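Local coordinates for protein prenylcyclase (Actinoplanes teichomyceticus, PDB 6IJ1) that probably cyclises prenyl groups, working as a mainly helical enzyme related to prenyltransferases and terpene cyclases, at residues L251-V256 with A270-L275; W116-R121 with P134-A139; S288-M293 with W307-V312; H175-L180 with E207-V212. All coordinates share one frame; numbering follows the deposited sequence.

Contact 1: residues L251-V256 with A270-L275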
loop_
_atom_site.group_PDB
_atom_site.type_symbol
_atom_site.label_atom_id
_atom_site.label_comp_id
_atom_site.label_asym_id
_atom_site.label_seq_id
_atom_site.Cartn_x
_atom_site.Cartn_y
_atom_site.Cartn_z
ATOM N N LEU A 251 -7.515 6.298 3.919
ATOM C CA LEU A 251 -7.080 5.155 4.708
ATOM C C LEU A 251 -7.769 5.136 6.059
ATOM O O LEU A 251 -8.150 4.049 6.525
ATOM C CB LEU A 251 -5.550 5.186 4.851
ATOM C CG LEU A 251 -4.862 4.961 3.527
ATOM C CD1 LEU A 251 -3.424 5.515 3.583
ATOM C CD2 LEU A 251 -4.873 3.462 3.119
ATOM N N ALA A 252 -7.966 6.294 6.699
ATOM C CA ALA A 252 -8.690 6.277 7.972
ATOM C C ALA A 252 -10.118 5.809 7.760
ATOM O O ALA A 252 -10.627 5.020 8.577
ATOM C CB ALA A 252 -8.676 7.688 8.604
ATOM N N LEU A 253 -10.802 6.288 6.699
ATOM C CA LEU A 253 -12.150 5.803 6.383
ATOM C C LEU A 253 -12.164 4.276 6.326
ATOM O O LEU A 253 -13.036 3.613 6.926
ATOM C CB LEU A 253 -12.582 6.441 5.045
ATOM C CG LEU A 253 -14.008 6.230 4.567
ATOM C CD1 LEU A 253 -14.289 7.224 3.427
ATOM C CD2 LEU A 253 -14.242 4.783 4.040
ATOM N N ARG A 254 -11.195 3.709 5.606
ATOM C CA ARG A 254 -11.166 2.256 5.402
ATOM C C ARG A 254 -10.919 1.516 6.701
ATOM O O ARG A 254 -11.552 0.456 6.900
ATOM C CB ARG A 254 -10.061 1.956 4.398
ATOM C CG ARG A 254 -10.493 2.269 2.994
ATOM C CD ARG A 254 -9.330 2.356 1.992
ATOM N NE ARG A 254 -8.678 1.039 1.905
ATOM C CZ ARG A 254 -7.608 0.827 1.158
ATOM N NH1 ARG A 254 -7.084 1.838 0.445
ATOM N NH2 ARG A 254 -7.069 -0.386 1.156
ATOM N N ALA A 255 -10.142 2.086 7.629
ATOM C CA ALA A 255 -9.922 1.444 8.926
ATOM C C ALA A 255 -11.202 1.502 9.774
ATOM O O ALA A 255 -11.556 0.517 10.470
ATOM C CB ALA A 255 -8.727 2.085 9.631
ATOM N N VAL A 256 -11.926 2.620 9.712
ATOM C CA VAL A 256 -13.174 2.698 10.481
ATOM C C VAL A 256 -14.130 1.627 10.010
ATOM O O VAL A 256 -14.872 1.035 10.820
ATOM C CB VAL A 256 -13.784 4.097 10.312
ATOM C CG1 VAL A 256 -15.174 4.113 11.029
ATOM C CG2 VAL A 256 -12.944 5.112 10.976
ATOM N N ALA A 270 -18.669 11.425 6.687
ATOM C CA ALA A 270 -17.963 12.725 6.685
ATOM C C ALA A 270 -16.687 12.637 5.841
ATOM O O ALA A 270 -16.439 13.559 5.058
ATOM C CB ALA A 270 -17.674 13.166 8.095
ATOM N N ALA A 271 -15.915 11.564 6.010
ATOM C CA ALA A 271 -14.655 11.411 5.250
ATOM C C ALA A 271 -14.967 11.254 3.764
ATOM O O ALA A 271 -14.264 11.827 2.954
ATOM C CB ALA A 271 -13.865 10.244 5.788
ATOM N N ALA A 272 -16.015 10.505 3.434
ATOM C CA ALA A 272 -16.382 10.331 2.011
ATOM C C ALA A 272 -16.781 11.688 1.418
ATOM O O ALA A 272 -16.440 11.942 0.272
ATOM C CB ALA A 272 -17.484 9.313 1.863
ATOM N N GLY A 273 -17.507 12.497 2.187
ATOM C CA GLY A 273 -17.916 13.832 1.718
ATOM C C GLY A 273 -16.709 14.725 1.509
ATOM O O GLY A 273 -16.671 15.434 0.511
ATOM N N TRP A 274 -15.772 14.712 2.454
ATOM C CA TRP A 274 -14.548 15.505 2.277
ATOM C C TRP A 274 -13.812 15.076 1.006
ATOM O O TRP A 274 -13.416 15.912 0.170
ATOM C CB TRP A 274 -13.631 15.420 3.508
ATOM C CG TRP A 274 -12.455 16.388 3.449
ATOM C CD1 TRP A 274 -12.417 17.638 3.985
ATOM C CD2 TRP A 274 -11.204 16.190 2.756
ATOM N NE1 TRP A 274 -11.180 18.228 3.704
ATOM C CE2 TRP A 274 -10.451 17.350 2.935
ATOM C CE3 TRP A 274 -10.665 15.134 1.997
ATOM C CZ2 TRP A 274 -9.165 17.495 2.393
ATOM C CZ3 TRP A 274 -9.361 15.270 1.490
ATOM C CH2 TRP A 274 -8.654 16.446 1.661
ATOM N N LEU A 275 -13.622 13.758 0.808
ATOM C CA LEU A 275 -12.981 13.293 -0.422
ATOM C C LEU A 275 -13.744 13.728 -1.658
ATOM O O LEU A 275 -13.120 14.167 -2.637
ATOM C CB LEU A 275 -12.811 11.742 -0.400
ATOM C CG LEU A 275 -11.820 11.308 0.657
ATOM C CD1 LEU A 275 -11.991 9.786 0.977
ATOM C CD2 LEU A 275 -10.392 11.617 0.259
#
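L253 on helix 246-256 reaches across to A271, A272 and L275 on helix 265-278. The two helical segments run nearly antiparallel, at 155°, with their axes 9.9 Å apart. CB of L253 starts 4.1 Å from CB of A271. CG stays alongside the same methyl, 4.2 Å from CB of A271. CG is anti to the backbone N (chi1 -173°), which carries the branch out toward the neighbouring helix. CD1 does most of the touching. It lies 3.7 Å from the backbone N of A272 and 3.9 Å from CB of A271. CB of A272 is a little further from this CD1, at 4.1 Å. The far side of the site is closed by L275, whose CD1 sits 4.2 Å from CD1 of L253. The leucine tip thus enters a shallow seat made of two alanine methyls and one leucine methyl. The small alanines let the leucine reach as far as the backbone of its partner. All four residues are buried, and the side chains that meet are all apolar.

Other faces of helix 246-256 meet helices 198-209, 216-229 and 327-341. Just beyond the seat, the backbone O of L275 accepts a bond from W285 NE1. G273, W274 and L275 begin a sequence that resembles the QW motif of triterpene cyclases and ends at W285, and the antiparallel helix pair is consistent with their alpha-alpha barrel fold.

Contact 2: residues W116-R121 with P134-A139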
loop_
_atom_site.group_PDB
_atom_site.type_symbol
_atom_site.label_atom_id
_atom_site.label_comp_id
_atom_site.label_asym_id
_atom_site.label_seq_id
_atom_site.Cartn_x
_atom_site.Cartn_y
_atom_site.Cartn_z
ATOM N N TRP A 116 4.797 -17.330 -3.880
ATOM C CA TRP A 116 4.673 -17.708 -2.467
ATOM C C TRP A 116 6.014 -18.056 -1.846
ATOM O O TRP A 116 6.281 -17.693 -0.692
ATOM C CB TRP A 116 3.720 -18.915 -2.271
ATOM C CG TRP A 116 2.373 -18.735 -2.907
ATOM C CD1 TRP A 116 1.729 -19.636 -3.738
ATOM C CD2 TRP A 116 1.416 -17.686 -2.682
ATOM N NE1 TRP A 116 0.509 -19.177 -4.088
ATOM C CE2 TRP A 116 0.277 -17.974 -3.456
ATOM C CE3 TRP A 116 1.446 -16.498 -1.926
ATOM C CZ2 TRP A 116 -0.844 -17.136 -3.517
ATOM C CZ3 TRP A 116 0.316 -15.696 -1.938
ATOM C CH2 TRP A 116 -0.787 -15.994 -2.738
ATOM N N GLU A 117 6.861 -18.810 -2.583
ATOM C CA GLU A 117 8.150 -19.166 -2.028
ATOM C C GLU A 117 9.001 -17.935 -1.798
ATOM O O GLU A 117 9.704 -17.844 -0.798
ATOM C CB GLU A 117 8.870 -20.142 -2.959
ATOM C CG GLU A 117 8.133 -21.509 -2.980
ATOM C CD GLU A 117 8.628 -22.406 -4.136
ATOM O OE1 GLU A 117 9.447 -21.922 -4.966
ATOM O OE2 GLU A 117 8.199 -23.590 -4.205
ATOM N N PHE A 118 8.939 -16.982 -2.720
ATOM C CA PHE A 118 9.680 -15.735 -2.512
ATOM C C PHE A 118 9.222 -15.044 -1.238
ATOM O O PHE A 118 10.052 -14.666 -0.404
ATOM C CB PHE A 118 9.531 -14.847 -3.738
ATOM C CG PHE A 118 10.180 -13.511 -3.644
ATOM C CD1 PHE A 118 9.478 -12.430 -3.113
ATOM C CD2 PHE A 118 11.445 -13.322 -4.196
ATOM C CE1 PHE A 118 10.053 -11.146 -3.087
ATOM C CE2 PHE A 118 12.071 -12.035 -4.148
ATOM C CZ PHE A 118 11.345 -10.950 -3.609
ATOM N N LEU A 119 7.883 -14.887 -1.067
ATOM C CA LEU A 119 7.378 -14.263 0.153
ATOM C C LEU A 119 7.820 -15.017 1.390
ATOM O O LEU A 119 8.216 -14.411 2.383
ATOM C CB LEU A 119 5.851 -14.124 0.155
ATOM C CG LEU A 119 5.342 -13.118 -0.871
ATOM C CD1 LEU A 119 3.778 -13.073 -0.857
ATOM C CD2 LEU A 119 5.944 -11.691 -0.624
ATOM N N ALA A 120 7.768 -16.387 1.361
ATOM C CA ALA A 120 8.170 -17.117 2.565
ATOM C C ALA A 120 9.615 -16.817 2.979
ATOM O O ALA A 120 9.908 -16.844 4.187
ATOM C CB ALA A 120 8.012 -18.628 2.309
ATOM N N ARG A 121 10.518 -16.552 2.011
ATOM C CA ARG A 121 11.889 -16.199 2.364
ATOM C C ARG A 121 11.967 -14.928 3.188
ATOM O O ARG A 121 12.974 -14.742 3.908
ATOM C CB ARG A 121 12.721 -16.053 1.091
ATOM C CG ARG A 121 12.941 -17.399 0.438
ATOM C CD ARG A 121 13.690 -17.241 -0.881
ATOM N NE ARG A 121 15.040 -16.776 -0.599
ATOM C CZ ARG A 121 16.052 -16.862 -1.453
ATOM N NH1 ARG A 121 17.249 -16.407 -1.105
ATOM N NH2 ARG A 121 15.862 -17.401 -2.653
ATOM N N PRO A 134 18.686 -10.442 2.580
ATOM C CA PRO A 134 20.074 -10.114 2.203
ATOM C C PRO A 134 20.568 -10.930 1.019
ATOM O O PRO A 134 21.211 -10.387 0.118
ATOM C CB PRO A 134 20.863 -10.428 3.480
ATOM C CG PRO A 134 19.884 -10.366 4.567
ATOM C CD PRO A 134 18.554 -10.772 3.996
ATOM N N ASP A 135 20.275 -12.237 0.985
ATOM C CA ASP A 135 20.882 -13.036 -0.079
ATOM C C ASP A 135 20.310 -12.664 -1.435
ATOM O O ASP A 135 21.069 -12.487 -2.393
ATOM C CB ASP A 135 20.722 -14.532 0.191
ATOM C CG ASP A 135 19.380 -14.873 0.767
ATOM O OD1 ASP A 135 18.623 -13.935 1.099
ATOM O OD2 ASP A 135 19.094 -16.080 0.903
ATOM N N LEU A 136 18.976 -12.490 -1.532
ATOM C CA LEU A 136 18.363 -12.138 -2.813
ATOM C C LEU A 136 18.661 -10.706 -3.257
ATOM O O LEU A 136 18.646 -10.450 -4.469
ATOM C CB LEU A 136 16.843 -12.345 -2.776
ATOM C CG LEU A 136 16.358 -13.809 -2.722
ATOM C CD1 LEU A 136 14.812 -13.905 -2.572
ATOM C CD2 LEU A 136 16.818 -14.597 -3.944
ATOM N N ALA A 137 18.932 -9.770 -2.330
ATOM C CA ALA A 137 19.169 -8.378 -2.675
ATOM C C ALA A 137 20.639 -8.073 -2.771
ATOM O O ALA A 137 20.994 -6.922 -3.051
ATOM C CB ALA A 137 18.565 -7.431 -1.633
ATOM N N LYS A 138 21.490 -9.083 -2.528
ATOM C CA LYS A 138 22.931 -8.857 -2.331
ATOM C C LYS A 138 23.563 -8.097 -3.491
ATOM O O LYS A 138 24.368 -7.175 -3.290
ATOM C CB LYS A 138 23.657 -10.197 -2.154
ATOM C CG LYS A 138 24.845 -10.171 -1.171
ATOM C CD LYS A 138 25.905 -11.247 -1.501
ATOM C CE LYS A 138 27.239 -11.007 -0.761
ATOM N NZ LYS A 138 27.070 -10.924 0.746
ATOM N N ALA A 139 23.238 -8.512 -4.713
ATOM C CA ALA A 139 23.862 -7.944 -5.898
ATOM C C ALA A 139 23.574 -6.458 -5.999
ATOM O O ALA A 139 24.464 -5.661 -6.316
ATOM C CB ALA A 139 23.365 -8.676 -7.152
HETATM O O HOH W 1 16.520 -16.051 1.458
#
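R121 and D135 form a salt bridge, with NH1 of R121 2.7 Å from OD2 of D135. As a hydrogen bond it is weak and well bent. OD2 approaches at the edge of the guanidinium, but the carboxylate plane is turned 65° against it. Water 1 also lies at that edge and makes a second link. It accepts from NE of R121 and donates to OD2 of D135, both at 2.6 Å. The arginine chain is bent at chi3 (67°), which swings the guanidinium over L136. CG of L136 lies 3.1 Å above one guanidinium face, toward its rim. CD2 of L136 is close to NH2 of R121, at 3.2 Å, so the packing is tight.

The contact joins helix 112-121 to helix 134-141, two successive helices connected by a 12-residue linker without helix. Their segments stand roughly at right angles. F118 works from the buried side of the contact, where its ring also meets T94 of helix 91-104. With CG anti to the backbone N (chi1 177°), the ring extends toward L136 and brings CE2 to 3.7 Å from CD1. The approach is oblique. CD1 of L136 therefore has the phenyl ring on one hand and NE and CZ of R121 on the other. An alanine in place of L136 is likely to leave a gap beside F118 and the guanidinium less firmly fixed in rotation. The other oxygen of D135, OD1, accepts a weak bond from the backbone N of L136 at 3.0 Å.

Contact 3: residues S288-M293 with W307-V312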
loop_
_atom_site.group_PDB
_atom_site.type_symbol
_atom_site.label_atom_id
_atom_site.label_comp_id
_atom_site.label_asym_id
_atom_site.label_seq_id
_atom_site.Cartn_x
_atom_site.Cartn_y
_atom_site.Cartn_z
ATOM N N SER A 288 -0.512 12.669 -2.234
ATOM C CA SER A 288 -0.317 12.700 -0.793
ATOM C C SER A 288 0.102 11.323 -0.285
ATOM O O SER A 288 0.101 11.096 0.939
ATOM C CB SER A 288 -1.628 13.192 -0.125
ATOM O OG SER A 288 -2.788 12.562 -0.688
ATOM N N ALA A 289 0.521 10.431 -1.171
ATOM C CA ALA A 289 0.974 9.106 -0.743
ATOM C C ALA A 289 2.455 9.242 -0.376
ATOM O O ALA A 289 3.356 8.958 -1.167
ATOM C CB ALA A 289 0.715 8.079 -1.858
ATOM N N ARG A 290 2.694 9.724 0.842
ATOM C CA ARG A 290 4.019 10.212 1.232
ATOM C C ARG A 290 4.833 9.044 1.769
ATOM O O ARG A 290 4.552 8.519 2.856
ATOM C CB ARG A 290 3.912 11.337 2.278
ATOM C CG ARG A 290 3.065 12.550 1.794
ATOM C CD ARG A 290 3.511 13.094 0.394
ATOM N NE ARG A 290 4.678 13.962 0.452
ATOM C CZ ARG A 290 4.621 15.297 0.697
ATOM N NH1 ARG A 290 3.528 15.875 0.994
ATOM N NH2 ARG A 290 5.702 16.003 0.754
ATOM N N LEU A 291 5.801 8.638 0.972
ATOM C CA LEU A 291 6.623 7.453 1.198
ATOM C C LEU A 291 7.948 7.938 1.752
ATOM O O LEU A 291 8.603 8.781 1.131
ATOM C CB LEU A 291 6.805 6.735 -0.147
ATOM C CG LEU A 291 7.343 5.325 -0.298
ATOM C CD1 LEU A 291 7.312 5.060 -1.789
ATOM C CD2 LEU A 291 8.764 5.380 0.202
ATOM N N ARG A 292 8.372 7.410 2.888
ATOM C CA ARG A 292 9.695 7.790 3.396
ATOM C C ARG A 292 10.692 6.703 3.023
ATOM O O ARG A 292 10.519 5.528 3.409
ATOM C CB ARG A 292 9.665 8.066 4.888
ATOM C CG ARG A 292 9.178 6.932 5.771
ATOM C CD ARG A 292 9.053 7.386 7.229
ATOM N NE ARG A 292 8.633 6.297 8.095
ATOM C CZ ARG A 292 8.242 6.455 9.347
ATOM N NH1 ARG A 292 8.283 7.677 9.937
ATOM N NH2 ARG A 292 7.801 5.423 10.058
ATOM N N MET A 293 11.693 7.084 2.237
ATOM C CA MET A 293 12.741 6.137 1.838
ATOM C C MET A 293 13.735 6.019 2.997
ATOM O O MET A 293 14.766 6.713 3.067
ATOM C CB MET A 293 13.419 6.595 0.539
ATOM C CG MET A 293 12.632 6.365 -0.716
ATOM S SD MET A 293 12.259 4.604 -0.920
ATOM C CE MET A 293 13.904 3.945 -0.865
ATOM N N TRP A 307 14.748 14.205 7.457
ATOM C CA TRP A 307 14.374 13.836 6.107
ATOM C C TRP A 307 14.579 15.005 5.150
ATOM O O TRP A 307 14.297 16.168 5.506
ATOM C CB TRP A 307 12.885 13.455 6.059
ATOM C CG TRP A 307 12.515 12.381 6.988
ATOM C CD1 TRP A 307 11.919 12.497 8.193
ATOM C CD2 TRP A 307 12.738 10.974 6.770
ATOM N NE1 TRP A 307 11.739 11.239 8.774
ATOM C CE2 TRP A 307 12.215 10.298 7.893
ATOM C CE3 TRP A 307 13.257 10.237 5.707
ATOM C CZ2 TRP A 307 12.274 8.909 8.027
ATOM C CZ3 TRP A 307 13.322 8.830 5.861
ATOM C CH2 TRP A 307 12.801 8.203 6.992
ATOM N N THR A 308 15.012 14.703 3.939
ATOM C CA THR A 308 14.888 15.603 2.802
ATOM C C THR A 308 13.561 15.323 2.128
ATOM O O THR A 308 12.838 14.411 2.558
ATOM C CB THR A 308 15.985 15.388 1.783
ATOM O OG1 THR A 308 15.889 14.041 1.260
ATOM C CG2 THR A 308 17.360 15.548 2.472
ATOM N N PHE A 309 13.237 16.073 1.092
ATOM C CA PHE A 309 11.965 15.926 0.394
ATOM C C PHE A 309 12.158 15.826 -1.105
ATOM O O PHE A 309 12.970 16.569 -1.705
ATOM C CB PHE A 309 10.983 17.080 0.728
ATOM C CG PHE A 309 10.617 17.108 2.147
ATOM C CD1 PHE A 309 9.524 16.372 2.601
ATOM C CD2 PHE A 309 11.354 17.884 3.048
ATOM C CE1 PHE A 309 9.209 16.371 3.937
ATOM C CE2 PHE A 309 11.018 17.906 4.398
ATOM C CZ PHE A 309 9.932 17.144 4.832
ATOM N N ASP A 310 11.420 14.894 -1.708
ATOM C CA ASP A 310 11.378 14.720 -3.181
ATOM C C ASP A 310 12.772 14.492 -3.775
ATOM O O ASP A 310 12.997 14.895 -4.905
ATOM C CB ASP A 310 10.595 15.864 -3.829
ATOM C CG ASP A 310 9.239 16.084 -3.175
ATOM O OD1 ASP A 310 8.405 15.182 -3.241
ATOM O OD2 ASP A 310 9.042 17.153 -2.618
ATOM N N GLY A 311 13.645 13.810 -3.036
ATOM C CA GLY A 311 14.982 13.479 -3.555
ATOM C C GLY A 311 14.894 12.437 -4.656
ATOM O O GLY A 311 13.957 11.640 -4.647
ATOM N N VAL A 312 15.838 12.469 -5.590
ATOM C CA VAL A 312 15.870 11.509 -6.729
ATOM C C VAL A 312 17.307 11.012 -6.901
ATOM O O VAL A 312 18.216 11.666 -6.398
ATOM C CB VAL A 312 15.362 12.154 -8.031
ATOM C CG1 VAL A 312 13.924 12.615 -7.907
ATOM C CG2 VAL A 312 16.251 13.302 -8.458
HETATM O O HOH W 2 7.512 14.436 -0.674
#
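A small mixed sheet holds this contact, near a bound imidazole, probably from the crystallisation liquor, which may mark a pocket. R292 and W307 meet there on one side of the sheet. CB of R292 lies over the face of the indole, 4.0 Å from the centroid of the six-membered ring and 20° off its normal. This is a CH-pi contact. CG of R292 sits between the backbone N and the carbonyl carbon (chi1 58°), and the chain then runs extended to NE. It therefore passes obliquely across the ring, with CD 3.7 Å from CZ2 of W307. The guanidinium plane is 16° from the ring plane. The polar end of R292 is held by other residues: NH2 makes a salt bridge to D302 and a bond to A192 O, and NE donates to Y193 O. The backbone O of M293 meets the indole at its edge, 3.8 Å from CZ3.

In the sheet, strands 291-292 and 308-309 are the two outer strands. Strand 319-321 runs between them, antiparallel to the first and parallel to the second. I320 on that central strand touches R290, R292, W307 and F309, so these side chains gather over one middle residue.

R290 reaches the other end of the contact. Its NH2 comes obliquely to the F309 ring, 4.3 Å from CD1. The same NH2 donates to water 2 at 2.8 Å, and the water donates to OD1 of D310, also at 2.8 Å. The charged groups are thus joined through water, while OD2 of D310 has its own salt bridge to R322.

Contact 4: residues H175-L180 with E207-V212. With IMD (imidazole), chain B.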
loop_
_atom_site.group_PDB
_atom_site.type_symbol
_atom_site.label_atom_id
_atom_site.label_comp_id
_atom_site.label_asym_id
_atom_site.label_seq_id
_atom_site.Cartn_x
_atom_site.Cartn_y
_atom_site.Cartn_z
ATOM N N HIS A 175 1.429 -17.749 11.498
ATOM C CA HIS A 175 2.607 -17.163 12.097
ATOM C C HIS A 175 2.685 -15.659 11.787
ATOM O O HIS A 175 2.990 -14.850 12.670
ATOM C CB HIS A 175 3.817 -17.927 11.553
ATOM C CG HIS A 175 5.136 -17.375 11.952
ATOM N ND1 HIS A 175 5.584 -17.423 13.254
ATOM C CD2 HIS A 175 6.139 -16.815 11.226
ATOM C CE1 HIS A 175 6.800 -16.907 13.317
ATOM N NE2 HIS A 175 7.154 -16.520 12.107
ATOM N N VAL A 176 2.412 -15.302 10.538
ATOM C CA VAL A 176 2.490 -13.900 10.112
ATOM C C VAL A 176 1.371 -13.085 10.750
ATOM O O VAL A 176 1.606 -11.968 11.245
ATOM C CB VAL A 176 2.452 -13.821 8.583
ATOM C CG1 VAL A 176 2.373 -12.340 8.125
ATOM C CG2 VAL A 176 3.722 -14.434 7.959
ATOM N N VAL A 177 0.142 -13.616 10.749
ATOM C CA VAL A 177 -0.950 -12.903 11.414
ATOM C C VAL A 177 -0.633 -12.685 12.895
ATOM O O VAL A 177 -0.905 -11.604 13.443
ATOM C CB VAL A 177 -2.258 -13.686 11.228
ATOM C CG1 VAL A 177 -3.327 -13.179 12.239
ATOM C CG2 VAL A 177 -2.806 -13.593 9.758
ATOM N N ASN A 178 -0.067 -13.703 13.587
ATOM C CA ASN A 178 0.265 -13.513 14.998
ATOM C C ASN A 178 1.275 -12.401 15.185
ATOM O O ASN A 178 1.134 -11.592 16.109
ATOM C CB ASN A 178 0.783 -14.821 15.633
ATOM C CG ASN A 178 -0.356 -15.782 15.873
ATOM O OD1 ASN A 178 -1.501 -15.344 15.977
ATOM N ND2 ASN A 178 -0.063 -17.069 15.947
ATOM N N GLY A 179 2.259 -12.316 14.277
ATOM C CA GLY A 179 3.264 -11.278 14.375
ATOM C C GLY A 179 2.644 -9.916 14.117
ATOM O O GLY A 179 2.952 -8.944 14.823
ATOM N N LEU A 180 1.734 -9.853 13.155
ATOM C CA LEU A 180 1.046 -8.585 12.878
ATOM C C LEU A 180 0.229 -8.139 14.080
ATOM O O LEU A 180 0.322 -6.975 14.519
ATOM C CB LEU A 180 0.167 -8.743 11.652
ATOM C CG LEU A 180 -0.644 -7.524 11.216
ATOM C CD1 LEU A 180 0.338 -6.308 10.875
ATOM C CD2 LEU A 180 -1.492 -7.822 10.007
ATOM N N GLU A 207 -7.987 -4.572 6.902
ATOM C CA GLU A 207 -8.576 -5.235 5.756
ATOM C C GLU A 207 -7.999 -6.645 5.586
ATOM O O GLU A 207 -8.742 -7.598 5.292
ATOM C CB GLU A 207 -8.337 -4.386 4.493
ATOM C CG GLU A 207 -9.186 -3.079 4.568
ATOM C CD GLU A 207 -9.070 -2.225 3.354
ATOM O OE1 GLU A 207 -8.232 -2.540 2.477
ATOM O OE2 GLU A 207 -9.787 -1.221 3.269
ATOM N N SER A 208 -6.685 -6.795 5.775
ATOM C CA SER A 208 -6.092 -8.132 5.707
ATOM C C SER A 208 -6.634 -9.050 6.777
ATOM O O SER A 208 -6.867 -10.247 6.493
ATOM C CB SER A 208 -4.586 -8.026 5.869
ATOM O OG SER A 208 -4.027 -7.489 4.633
ATOM N N LEU A 209 -6.767 -8.531 8.010
ATOM C CA LEU A 209 -7.156 -9.355 9.162
ATOM C C LEU A 209 -8.634 -9.671 9.126
ATOM O O LEU A 209 -9.068 -10.616 9.831
ATOM C CB LEU A 209 -6.781 -8.643 10.460
ATOM C CG LEU A 209 -5.300 -8.463 10.897
ATOM C CD1 LEU A 209 -5.015 -7.376 11.941
ATOM C CD2 LEU A 209 -4.635 -9.766 11.395
ATOM N N ALA A 210 -9.426 -8.942 8.342
ATOM C CA ALA A 210 -10.870 -9.225 8.290
ATOM C C ALA A 210 -11.120 -10.593 7.714
ATOM O O ALA A 210 -12.200 -11.136 7.878
ATOM C CB ALA A 210 -11.566 -8.169 7.460
ATOM N N THR A 211 -10.083 -11.180 7.128
ATOM C CA THR A 211 -10.203 -12.401 6.384
ATOM C C THR A 211 -9.767 -13.605 7.230
ATOM O O THR A 211 -9.742 -14.742 6.723
ATOM C CB THR A 211 -9.401 -12.247 5.060
ATOM O OG1 THR A 211 -8.006 -12.292 5.315
ATOM C CG2 THR A 211 -9.619 -10.870 4.354
ATOM N N VAL A 212 -9.520 -13.390 8.534
ATOM C CA VAL A 212 -9.005 -14.371 9.507
ATOM C C VAL A 212 -9.721 -14.362 10.855
ATOM O O VAL A 212 -9.969 -13.302 11.444
ATOM C CB VAL A 212 -7.498 -14.096 9.713
ATOM C CG1 VAL A 212 -6.956 -14.816 10.917
ATOM C CG2 VAL A 212 -6.746 -14.495 8.428
HETATM N N1 IMD B . -4.926 -5.422 2.566
HETATM C C2 IMD B . -5.501 -4.389 1.857
HETATM N N3 IMD B . -4.745 -4.178 0.748
HETATM C C4 IMD B . -3.749 -5.096 0.754
HETATM C C5 IMD B . -3.823 -5.896 1.883
#
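OG of S208 is gripped by several groups. The backbone oxygens of A162 and L204 both bond to it and probably share its single proton. N1 of a bound imidazole, probably from the crystallisation liquor, donates weakly to it at 3.1 Å. S208 lies near the end of helix 198-209, which packs on helix 173-182. Helix pairs of this kind are consistent with the alpha-alpha barrel of terpene cyclases. L180 O accepts from W190 NE1, in a sequence resembling their QW motif.

The helix contact is apolar. L209 carries most of it through one methyl, CD2, 3.8 Å from CG1 of V177 and 3.9 Å from CD2 of L180. The V177 and L209 side chains pass alongside each other, pointing opposite ways, whereas L180 crosses L209 at a slant. CG1 of V177 is anti to the backbone N (chi1 164°), and this places it where it can also meet V212. The two valines touch tip to tip, CG1 to CG1, at 4.2 Å. A serine in place of L209 would probably leave V177 and L180 facing a gap, with a polar group among apolar side chains.

V212 is brought back toward helix 173-182 by a type I beta turn from L209, closed by a bond from V212 N to L209 O. T211 adds a side-chain tie: its OG1 donates to S208 O at 2.6 Å, with a C=O...O angle of 158°.

Overall arrangement
Along the chain the contacts come in the order 2, 4, 1, 3. Each closes its own loop before the next opens, so none nest or cross. Contact 2 spans a short helix-free linker. Contact 4 closes a longer excursion of 26 residues, much of it helical. Contact 1 joins two successive helices further on, and contact 3 ties the outer strands of the small sheet. Contacts 1 and 4 touch through the salt bridge from R254 NH2 to E207 OE1, 2.8 Å long, which links helices 246-256 and 198-209. Contacts 1 and 2 lie on opposite sides of the chain's centre, their centres 36 Å apart. Contacts 3 and 4 are likewise opposite.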